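Local structure of probable benzoylformate decarboxylase (Rhodococcus jostii, 7ORX) at residues L69-A74 with V96-Q101; N205-L210 with P233-P238; A373-E378 with I426-D431. The protein belongs to the thiamine diphosphate enzyme family and is modelled here with thiamine diphosphate and a sodium ion. All coordinates share one frame; numbering follows the deposited sequence.

How the interactions relate
From the N terminus, the chain first runs from 69-74 through helices 74-79 and 82-90 to 96-101, where interaction 1 closes that loop. Interaction 2 follows, with helices 212-216 and 220-230 lying between its two strands. Interaction 3 closes the longest of the three loops, which holds helices 383-389 and 409-418 and the short strand 398-399. The contacts come in series, so none nests within or crosses another. Each joins neighbouring strands of a different six-stranded parallel sheet, in the N-terminal, central and C-terminal parts of the enzyme respectively. Centre to centre, interaction 3 is about 27 Å from interaction 1 and 25 Å from interaction 2.

Interaction 1: residues L69-A74 with V96-Q101; sequences LVNLHA and VVTAGQ. With TPP (thiamine diphosphate), chain K.
Val70 and Leu72 turn their backbone N-H and C=O groups toward Val96, Thr98 and Gly100, and these buried polar atoms satisfy one another. Val70 N donates to Val96 O (3.0 Å), and Val70 O takes the N-H of Thr98. Leu72 N reaches Thr98 O at 2.9 Å, and Leu72 O receives Gly100 N. The last bond, Ala74 N to Gly100 O, is weak and bent to 121° at the hydrogen. On their outer edges, Leu69 and Asn71 bond to Phe24 of strand 22-25, and Val97 to Val157 and Val159 of strand 157-162. Together they make an interior pair of a parallel sheet, joined by a beta-alpha-beta crossover, in the N-terminal thiamine diphosphate-binding domain. Thr98 suits its place because OG1, set between its own N and carbonyl carbon (chi1 71°), stands 3.2 Å from both Val70 O and Asn71 OD1, so its single proton could serve either. On the other face, Leu72 CD1 meets Val97 CG1 at 3.5 Å, and helix 50-64 packs on Val70 and Leu72. Farther along, His73 lies with C7' of thiamine diphosphate over one ring face and Ala74 CB over the other. Glu31 holds its ND1, while Gly432 and Ser433 of a second subunit bind the same thiamine diphosphate.

Interaction 2: residues N205-L210 with P233-P238; sequences NPVLVL and PVWIAP
Val207 crosses Trp235 obliquely, with CG2 at the indole edge, near its plane, 3.5 Å from Trp235 CD1. Val207 has CG1 between the backbone N and the carbonyl carbon (chi1 60°), which puts CG2 anti to N and against both that edge and the carbonyl oxygen of Pro233. Beta-branched valine offers this methyl close to the backbone, while the broad indole reaches on to Arg253 and Leu256. Further along, Val209 CG1 packs against the small Ala237 CB, 3.9 Å away. On the other face, the branches of Val234 divide between two leucines. Its CG1 meets Leu210 CD1 at 3.6 Å, and its CG2 touches Leu208 CB at 4.0 Å. Helix 220-230 covers these three aliphatic side chains, with Leu226, Ala223 and Ala227 packing on them. Between the strands, Leu208 N bonds to Pro233 O, Trp235 N to Leu208 O and Leu210 N to Trp235 O, which fixes a parallel register. Ala237 N closes the series on Leu210 O at 2.8 Å. Adjacent parallel strands linked through helices 212-216 and 220-230 form a beta-alpha-beta crossover, and the sheet order 3-2-1-4-5-6 is that of a Rossmann-like fold, here the central domain.

Interaction 3: residues A373-E378 with I426-D431; sequences AIYVNE and IGLIGD. With NA (sodium ion), chain J; TPP (thiamine diphosphate), chain I.
Ile426 and Tyr375 lie side by side and point the same way, so the isoleucine runs along the ring from its CB outward. Its CB is 3.8 Å from Tyr375 CD1. From there CG1, anti to the carbonyl carbon (chi1 -53°), carries an extended chain along the tyrosine. The tip, CD1, comes 3.5 Å from Tyr375 CE1 and touches Ala373 CB at 3.8 Å; the branched isoleucine thus puts CB against the ring, and its extended CG1-CD1 arm reaches both the ring and the Ala373 methyl. Leu428 CD1 approaches the same ring obliquely, 4.0 Å from Tyr375 CD1, and Phe386 of helix 383-389 packs on Leu428 in turn. The strands run parallel, held by alternating bonds from Ile426 N to Ile374 O, Val376 N to Ile426 O, Leu428 N to Val376 O and Glu378 N to Leu428 O. Gly430 N completes them on Glu378 O; the side-chain carboxylate of Glu378 is held, through OE1, by the backbone N of Phe408. Having no side chain, Gly430 lets O1A of thiamine diphosphate lie against its CA. The next residue, Asp431, puts OD1 2.1 Å from the sodium ion, which also binds O2A and O3B of thiamine diphosphate, a water, Asn458 and Thr460. This strand end, Gly430-Asp431-Gly432 with Asn457 and Asn458 farther on, is the GDG...NN signature by which thiamine diphosphate enzymes grip the diphosphate through a metal.

Interaction 1: residues L69-A74 with V96-Q101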
loop_
_atom_site.group_PDB
_atom_site.type_symbol
_atom_site.label_atom_id
_atom_site.label_comp_id
_atom_site.label_asym_id
_atom_site.label_seq_id
_atom_site.Cartn_x
_atom_site.Cartn_y
_atom_site.Cartn_z
ATOM N N LEU C 69 4.599 -20.088 -15.439
ATOM C CA LEU C 69 5.409 -19.828 -14.226
ATOM C C LEU C 69 6.598 -18.947 -14.586
ATOM O O LEU C 69 7.297 -19.243 -15.533
ATOM C CB LEU C 69 5.872 -21.169 -13.638
ATOM C CG LEU C 69 6.616 -21.095 -12.306
ATOM C CD1 LEU C 69 5.773 -20.442 -11.213
ATOM C CD2 LEU C 69 7.016 -22.497 -11.869
ATOM N N VAL C 70 6.853 -17.935 -13.791
ATOM C CA VAL C 70 8.046 -17.060 -13.933
ATOM C C VAL C 70 8.824 -17.149 -12.621
ATOM O O VAL C 70 8.162 -17.251 -11.608
ATOM C CB VAL C 70 7.577 -15.631 -14.213
ATOM C CG1 VAL C 70 8.734 -14.669 -14.251
ATOM C CG2 VAL C 70 6.729 -15.578 -15.474
ATOM N N ASN C 71 10.152 -17.088 -12.630
ATOM C CA ASN C 71 10.958 -17.114 -11.392
ATOM C C ASN C 71 12.012 -16.009 -11.471
ATOM O O ASN C 71 12.931 -16.075 -12.308
ATOM C CB ASN C 71 11.559 -18.495 -11.179
ATOM C CG ASN C 71 12.366 -18.603 -9.902
ATOM O OD1 ASN C 71 11.955 -18.122 -8.847
ATOM N ND2 ASN C 71 13.524 -19.234 -9.991
ATOM N N LEU C 72 11.926 -15.011 -10.608
ATOM C CA LEU C 72 12.767 -13.803 -10.681
ATOM C C LEU C 72 13.576 -13.677 -9.398
ATOM O O LEU C 72 13.288 -14.389 -8.425
ATOM C CB LEU C 72 11.843 -12.597 -10.828
ATOM C CG LEU C 72 10.981 -12.595 -12.079
ATOM C CD1 LEU C 72 9.969 -11.448 -12.036
ATOM C CD2 LEU C 72 11.850 -12.495 -13.322
ATOM N N HIS C 73 14.507 -12.731 -9.396
ATOM C CA HIS C 73 15.500 -12.543 -8.319
ATOM C C HIS C 73 15.144 -11.342 -7.443
ATOM O O HIS C 73 15.451 -10.226 -7.844
ATOM C CB HIS C 73 16.919 -12.404 -8.877
ATOM C CG HIS C 73 17.878 -12.093 -7.783
ATOM N ND1 HIS C 73 18.097 -12.976 -6.701
ATOM C CD2 HIS C 73 18.574 -10.972 -7.516
ATOM C CE1 HIS C 73 18.933 -12.425 -5.852
ATOM N NE2 HIS C 73 19.247 -11.195 -6.336
ATOM N N ALA C 74 14.614 -11.587 -6.233
ATOM C CA ALA C 74 14.545 -10.602 -5.123
ATOM C C ALA C 74 13.807 -9.340 -5.595
ATOM O O ALA C 74 12.912 -9.462 -6.471
ATOM C CB ALA C 74 15.955 -10.318 -4.636
ATOM N N VAL C 96 2.036 -16.536 -13.166
ATOM C CA VAL C 96 2.304 -16.799 -11.731
ATOM C C VAL C 96 3.765 -16.429 -11.487
ATOM O O VAL C 96 4.642 -17.166 -11.923
ATOM C CB VAL C 96 2.037 -18.272 -11.458
ATOM C CG1 VAL C 96 2.318 -18.582 -10.014
ATOM C CG2 VAL C 96 0.637 -18.653 -11.882
ATOM N N VAL C 97 4.030 -15.297 -10.878
ATOM C CA VAL C 97 5.425 -14.820 -10.764
ATOM C C VAL C 97 5.910 -15.126 -9.355
ATOM O O VAL C 97 5.405 -14.495 -8.439
ATOM C CB VAL C 97 5.461 -13.312 -11.020
ATOM C CG1 VAL C 97 6.870 -12.748 -10.943
ATOM C CG2 VAL C 97 4.787 -12.965 -12.328
ATOM N N THR C 98 6.853 -16.055 -9.195
ATOM C CA THR C 98 7.556 -16.313 -7.916
ATOM C C THR C 98 8.892 -15.550 -7.895
ATOM O O THR C 98 9.592 -15.489 -8.910
ATOM C CB THR C 98 7.778 -17.808 -7.716
ATOM O OG1 THR C 98 8.773 -18.212 -8.652
ATOM C CG2 THR C 98 6.528 -18.631 -7.947
ATOM N N ALA C 99 9.252 -15.007 -6.742
ATOM C CA ALA C 99 10.531 -14.311 -6.529
ATOM C C ALA C 99 11.256 -14.971 -5.356
ATOM O O ALA C 99 10.621 -15.265 -4.361
ATOM C CB ALA C 99 10.249 -12.857 -6.264
ATOM N N GLY C 100 12.550 -15.212 -5.485
ATOM C CA GLY C 100 13.406 -15.576 -4.350
ATOM C C GLY C 100 13.478 -14.456 -3.325
ATOM O O GLY C 100 13.559 -13.277 -3.679
ATOM N N GLN C 101 13.493 -14.818 -2.055
ATOM C CA GLN C 101 13.695 -13.867 -0.941
ATOM C C GLN C 101 14.842 -14.397 -0.091
ATOM O O GLN C 101 15.149 -15.583 -0.156
ATOM C CB GLN C 101 12.379 -13.690 -0.194
ATOM C CG GLN C 101 12.499 -13.006 1.143
ATOM C CD GLN C 101 12.800 -11.532 0.977
ATOM O OE1 GLN C 101 13.942 -11.147 0.675
ATOM N NE2 GLN C 101 11.779 -10.707 1.202
HETATM N "N1'" TPP K . 19.189 -10.008 -11.823
HETATM C "C2'" TPP K . 19.391 -8.817 -11.244
HETATM C CM2 TPP K . 18.628 -7.646 -11.769
HETATM N "N3'" TPP K . 20.217 -8.591 -10.221
HETATM C "C4'" TPP K . 20.904 -9.638 -9.739
HETATM N "N4'" TPP K . 21.722 -9.397 -8.699
HETATM C "C5'" TPP K . 20.774 -10.930 -10.295
HETATM C "C6'" TPP K . 19.881 -11.053 -11.342
HETATM C "C7'" TPP K . 21.549 -12.114 -9.765
HETATM N N3 TPP K . 22.993 -12.014 -10.027
HETATM C C2 TPP K . 23.846 -11.501 -9.142
HETATM S S1 TPP K . 25.423 -12.081 -9.420
HETATM C C5 TPP K . 24.953 -12.535 -11.033
HETATM C C4 TPP K . 23.611 -12.465 -11.200
HETATM C CM4 TPP K . 22.847 -12.811 -12.442
HETATM C C6 TPP K . 25.988 -12.920 -12.060
HETATM C C7 TPP K . 26.387 -11.771 -12.975
HETATM O O7 TPP K . 27.369 -12.248 -13.942
HETATM P PA TPP K . 28.648 -11.348 -14.343
HETATM O O1A TPP K . 28.266 -9.907 -14.359
HETATM O O2A TPP K . 29.169 -12.065 -15.540
HETATM O O3A TPP K . 29.677 -11.477 -13.126
HETATM P PB TPP K . 30.718 -12.631 -12.761
HETATM O O1B TPP K . 32.027 -11.955 -12.390
HETATM O O2B TPP K . 30.096 -13.344 -11.596
HETATM O O3B TPP K . 30.824 -13.493 -13.993
#

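Interaction 2: residues N205-L210 with P233-P238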
loop_
_atom_site.group_PDB
_atom_site.type_symbol
_atom_site.label_atom_id
_atom_site.label_comp_id
_atom_site.label_asym_id
_atom_site.label_seq_id
_atom_site.Cartn_x
_atom_site.Cartn_y
_atom_site.Cartn_z
ATOM N N ASN C 205 -30.654 -1.467 -37.027
ATOM C CA ASN C 205 -29.296 -1.341 -37.608
ATOM C C ASN C 205 -28.219 -1.503 -36.528
ATOM O O ASN C 205 -27.557 -0.526 -36.171
ATOM C CB ASN C 205 -29.204 -0.023 -38.379
ATOM C CG ASN C 205 -27.801 0.293 -38.859
ATOM O OD1 ASN C 205 -27.035 -0.613 -39.178
ATOM N ND2 ASN C 205 -27.435 1.570 -38.858
ATOM N N PRO C 206 -27.959 -2.739 -36.019
ATOM C CA PRO C 206 -27.016 -2.969 -34.927
ATOM C C PRO C 206 -25.575 -3.118 -35.410
ATOM O O PRO C 206 -25.388 -3.408 -36.571
ATOM C CB PRO C 206 -27.462 -4.330 -34.396
ATOM C CG PRO C 206 -27.873 -5.068 -35.622
ATOM C CD PRO C 206 -28.526 -4.008 -36.479
ATOM N N VAL C 207 -24.603 -2.944 -34.522
ATOM C CA VAL C 207 -23.151 -3.094 -34.827
ATOM C C VAL C 207 -22.508 -3.874 -33.678
ATOM O O VAL C 207 -22.907 -3.637 -32.511
ATOM C CB VAL C 207 -22.475 -1.727 -35.030
ATOM C CG1 VAL C 207 -22.566 -0.802 -33.823
ATOM C CG2 VAL C 207 -21.031 -1.892 -35.451
ATOM N N LEU C 208 -21.622 -4.821 -34.006
ATOM C CA LEU C 208 -20.812 -5.569 -33.030
ATOM C C LEU C 208 -19.475 -4.867 -32.900
ATOM O O LEU C 208 -18.833 -4.640 -33.929
ATOM C CB LEU C 208 -20.564 -6.985 -33.544
ATOM C CG LEU C 208 -21.789 -7.860 -33.770
ATOM C CD1 LEU C 208 -21.406 -9.310 -33.495
ATOM C CD2 LEU C 208 -22.960 -7.448 -32.888
ATOM N N VAL C 209 -19.042 -4.589 -31.681
ATOM C CA VAL C 209 -17.671 -4.095 -31.416
ATOM C C VAL C 209 -17.004 -5.170 -30.582
ATOM O O VAL C 209 -17.644 -5.569 -29.648
ATOM C CB VAL C 209 -17.731 -2.754 -30.696
ATOM C CG1 VAL C 209 -16.346 -2.237 -30.348
ATOM C CG2 VAL C 209 -18.507 -1.751 -31.521
ATOM N N LEU C 210 -15.864 -5.705 -31.004
ATOM C CA LEU C 210 -15.295 -6.939 -30.426
ATOM C C LEU C 210 -13.937 -6.637 -29.818
ATOM O O LEU C 210 -13.149 -5.889 -30.406
ATOM C CB LEU C 210 -15.194 -8.030 -31.493
ATOM C CG LEU C 210 -16.544 -8.500 -32.037
ATOM C CD1 LEU C 210 -16.420 -9.631 -33.051
ATOM C CD2 LEU C 210 -17.460 -8.937 -30.944
ATOM N N PRO C 233 -22.336 -5.139 -39.384
ATOM C CA PRO C 233 -20.942 -4.765 -39.422
ATOM C C PRO C 233 -20.254 -5.042 -38.087
ATOM O O PRO C 233 -20.911 -4.995 -37.059
ATOM C CB PRO C 233 -20.965 -3.271 -39.733
ATOM C CG PRO C 233 -22.331 -2.808 -39.442
ATOM C CD PRO C 233 -23.222 -4.006 -39.616
ATOM N N VAL C 234 -18.964 -5.362 -38.154
ATOM C CA VAL C 234 -18.103 -5.708 -36.996
ATOM C C VAL C 234 -16.899 -4.780 -36.996
ATOM O O VAL C 234 -16.189 -4.784 -37.956
ATOM C CB VAL C 234 -17.664 -7.172 -37.052
ATOM C CG1 VAL C 234 -16.634 -7.488 -35.980
ATOM C CG2 VAL C 234 -18.857 -8.106 -36.931
ATOM N N TRP C 235 -16.714 -4.023 -35.938
ATOM C CA TRP C 235 -15.500 -3.244 -35.648
ATOM C C TRP C 235 -14.751 -3.907 -34.512
ATOM O O TRP C 235 -15.405 -4.534 -33.647
ATOM C CB TRP C 235 -15.870 -1.839 -35.217
ATOM C CG TRP C 235 -16.554 -1.051 -36.265
ATOM C CD1 TRP C 235 -17.861 -1.075 -36.631
ATOM C CD2 TRP C 235 -15.911 -0.067 -37.083
ATOM N NE1 TRP C 235 -18.075 -0.169 -37.645
ATOM C CE2 TRP C 235 -16.896 0.458 -37.933
ATOM C CE3 TRP C 235 -14.586 0.385 -37.187
ATOM C CZ2 TRP C 235 -16.589 1.428 -38.868
ATOM C CZ3 TRP C 235 -14.279 1.320 -38.138
ATOM C CH2 TRP C 235 -15.271 1.830 -38.970
ATOM N N ILE C 236 -13.451 -3.701 -34.465
ATOM C CA ILE C 236 -12.648 -4.113 -33.286
ATOM C C ILE C 236 -12.608 -2.928 -32.311
ATOM O O ILE C 236 -12.371 -1.798 -32.769
ATOM C CB ILE C 236 -11.263 -4.569 -33.765
ATOM C CG1 ILE C 236 -11.386 -5.852 -34.581
ATOM C CG2 ILE C 236 -10.291 -4.737 -32.607
ATOM C CD1 ILE C 236 -10.056 -6.300 -35.189
ATOM N N ALA C 237 -12.774 -3.158 -31.023
ATOM C CA ALA C 237 -12.663 -2.102 -30.014
ATOM C C ALA C 237 -11.312 -1.420 -30.104
ATOM O O ALA C 237 -10.282 -2.030 -30.383
ATOM C CB ALA C 237 -12.814 -2.707 -28.644
ATOM N N PRO C 238 -11.254 -0.134 -29.744
ATOM C CA PRO C 238 -10.035 0.646 -29.852
ATOM C C PRO C 238 -8.856 0.147 -29.029
ATOM O O PRO C 238 -9.061 -0.414 -28.063
ATOM C CB PRO C 238 -10.426 2.036 -29.355
ATOM C CG PRO C 238 -11.612 1.766 -28.484
ATOM C CD PRO C 238 -12.356 0.646 -29.183
#

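Interaction 3: residues A373-E378 with I426-D431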
loop_
_atom_site.group_PDB
_atom_site.type_symbol
_atom_site.label_atom_id
_atom_site.label_comp_id
_atom_site.label_asym_id
_atom_site.label_seq_id
_atom_site.Cartn_x
_atom_site.Cartn_y
_atom_site.Cartn_z
ATOM N N ALA C 373 -0.055 -17.560 -40.026
ATOM C CA ALA C 373 0.996 -16.897 -39.224
ATOM C C ALA C 373 0.338 -16.294 -37.986
ATOM O O ALA C 373 -0.840 -15.980 -38.062
ATOM C CB ALA C 373 1.707 -15.856 -40.026
ATOM N N ILE C 374 1.103 -16.128 -36.919
ATOM C CA ILE C 374 0.789 -15.299 -35.724
ATOM C C ILE C 374 1.613 -14.015 -35.795
ATOM O O ILE C 374 2.836 -14.141 -35.866
ATOM C CB ILE C 374 1.169 -16.081 -34.450
ATOM C CG1 ILE C 374 0.360 -17.372 -34.332
ATOM C CG2 ILE C 374 1.036 -15.207 -33.218
ATOM C CD1 ILE C 374 0.742 -18.230 -33.191
ATOM N N TYR C 375 1.007 -12.827 -35.737
ATOM C CA TYR C 375 1.784 -11.567 -35.789
ATOM C C TYR C 375 1.872 -10.967 -34.398
ATOM O O TYR C 375 0.841 -10.637 -33.856
ATOM C CB TYR C 375 1.195 -10.581 -36.804
ATOM C CG TYR C 375 1.180 -11.127 -38.210
ATOM C CD1 TYR C 375 2.291 -11.073 -39.032
ATOM C CD2 TYR C 375 0.067 -11.772 -38.697
ATOM C CE1 TYR C 375 2.264 -11.600 -40.321
ATOM C CE2 TYR C 375 0.028 -12.318 -39.963
ATOM C CZ TYR C 375 1.120 -12.225 -40.792
ATOM O OH TYR C 375 1.031 -12.775 -42.044
ATOM N N VAL C 376 3.075 -10.792 -33.873
ATOM C CA VAL C 376 3.276 -9.988 -32.643
ATOM C C VAL C 376 3.767 -8.602 -33.065
ATOM O O VAL C 376 4.928 -8.467 -33.468
ATOM C CB VAL C 376 4.236 -10.676 -31.667
ATOM C CG1 VAL C 376 4.547 -9.822 -30.458
ATOM C CG2 VAL C 376 3.706 -12.027 -31.216
ATOM N N ASN C 377 2.886 -7.614 -32.965
ATOM C CA ASN C 377 3.035 -6.216 -33.430
ATOM C C ASN C 377 3.466 -5.313 -32.280
ATOM O O ASN C 377 2.818 -5.324 -31.269
ATOM C CB ASN C 377 1.692 -5.716 -33.946
ATOM C CG ASN C 377 1.828 -4.451 -34.745
ATOM O OD1 ASN C 377 2.519 -3.536 -34.326
ATOM N ND2 ASN C 377 1.223 -4.406 -35.916
ATOM N N GLU C 378 4.513 -4.526 -32.443
ATOM C CA GLU C 378 4.860 -3.443 -31.494
ATOM C C GLU C 378 5.455 -2.318 -32.328
ATOM O O GLU C 378 6.638 -2.022 -32.194
ATOM C CB GLU C 378 5.788 -3.975 -30.411
ATOM C CG GLU C 378 5.962 -3.004 -29.246
ATOM C CD GLU C 378 6.777 -3.565 -28.077
ATOM O OE1 GLU C 378 6.140 -3.876 -26.998
ATOM O OE2 GLU C 378 8.032 -3.770 -28.247
ATOM N N ILE C 426 5.614 -14.138 -36.593
ATOM C CA ILE C 426 6.327 -13.002 -37.219
ATOM C C ILE C 426 6.213 -11.804 -36.294
ATOM O O ILE C 426 5.109 -11.358 -36.065
ATOM C CB ILE C 426 5.733 -12.733 -38.610
ATOM C CG1 ILE C 426 5.723 -14.018 -39.434
ATOM C CG2 ILE C 426 6.495 -11.632 -39.302
ATOM C CD1 ILE C 426 4.907 -13.934 -40.692
ATOM N N GLY C 427 7.328 -11.311 -35.786
ATOM C CA GLY C 427 7.398 -10.059 -35.015
ATOM C C GLY C 427 7.489 -8.876 -35.952
ATOM O O GLY C 427 8.300 -8.944 -36.911
ATOM N N LEU C 428 6.656 -7.857 -35.753
ATOM C CA LEU C 428 6.771 -6.588 -36.485
ATOM C C LEU C 428 7.015 -5.493 -35.464
ATOM O O LEU C 428 6.041 -5.028 -34.885
ATOM C CB LEU C 428 5.467 -6.374 -37.244
ATOM C CG LEU C 428 5.108 -7.464 -38.242
ATOM C CD1 LEU C 428 3.620 -7.351 -38.558
ATOM C CD2 LEU C 428 5.972 -7.357 -39.518
ATOM N N ILE C 429 8.274 -5.172 -35.224
ATOM C CA ILE C 429 8.731 -4.333 -34.088
ATOM C C ILE C 429 9.259 -3.055 -34.704
ATOM O O ILE C 429 9.965 -3.159 -35.683
ATOM C CB ILE C 429 9.844 -5.074 -33.323
ATOM C CG1 ILE C 429 9.506 -6.549 -33.075
ATOM C CG2 ILE C 429 10.229 -4.358 -32.041
ATOM C CD1 ILE C 429 8.147 -6.793 -32.493
ATOM N N GLY C 430 8.956 -1.900 -34.133
ATOM C CA GLY C 430 9.654 -0.666 -34.526
ATOM C C GLY C 430 11.089 -0.644 -34.031
ATOM O O GLY C 430 11.396 -1.380 -33.092
ATOM N N ASP C 431 11.919 0.238 -34.585
ATOM C CA ASP C 431 13.320 0.453 -34.131
ATOM C C ASP C 431 13.362 0.999 -32.697
ATOM O O ASP C 431 14.337 0.721 -31.968
ATOM C CB ASP C 431 14.090 1.333 -35.127
ATOM C CG ASP C 431 13.610 2.772 -35.339
ATOM O OD1 ASP C 431 12.336 3.028 -35.296
ATOM O OD2 ASP C 431 14.518 3.621 -35.561
HETATM NA NA NA J . 10.517 4.161 -35.425
HETATM N "N1'" TPP I . 8.345 3.813 -22.839
HETATM C "C2'" TPP I . 7.631 2.683 -22.749
HETATM C CM2 TPP I . 8.148 1.592 -21.869
HETATM N "N3'" TPP I . 6.480 2.461 -23.382
HETATM C "C4'" TPP I . 6.000 3.445 -24.160
HETATM N "N4'" TPP I . 4.837 3.194 -24.777
HETATM C "C5'" TPP I . 6.687 4.670 -24.333
HETATM C "C6'" TPP I . 7.864 4.789 -23.619
HETATM C "C7'" TPP I . 6.182 5.790 -25.228
HETATM N N3 TPP I . 6.210 5.461 -26.674
HETATM C C2 TPP I . 5.092 5.247 -27.374
HETATM S S1 TPP I . 5.383 4.969 -29.041
HETATM C C5 TPP I . 7.086 5.163 -28.751
HETATM C C4 TPP I . 7.374 5.338 -27.436
HETATM C CM4 TPP I . 8.750 5.442 -26.844
HETATM C C6 TPP I . 8.060 5.181 -29.897
HETATM C C7 TPP I . 8.492 3.814 -30.340
HETATM O O7 TPP I . 8.211 3.731 -31.750
HETATM P PA TPP I . 8.902 2.626 -32.671
HETATM O O1A TPP I . 9.049 1.244 -32.123
HETATM O O2A TPP I . 10.165 3.282 -33.120
HETATM O O3A TPP I . 7.774 2.626 -33.810
HETATM P PB TPP I . 7.243 3.860 -34.732
HETATM O O1B TPP I . 6.194 3.311 -35.684
HETATM O O2B TPP I . 6.702 4.922 -33.798
HETATM O O3B TPP I . 8.488 4.325 -35.457
HETATM O O HOH W 1 9.844 2.266 -36.673
#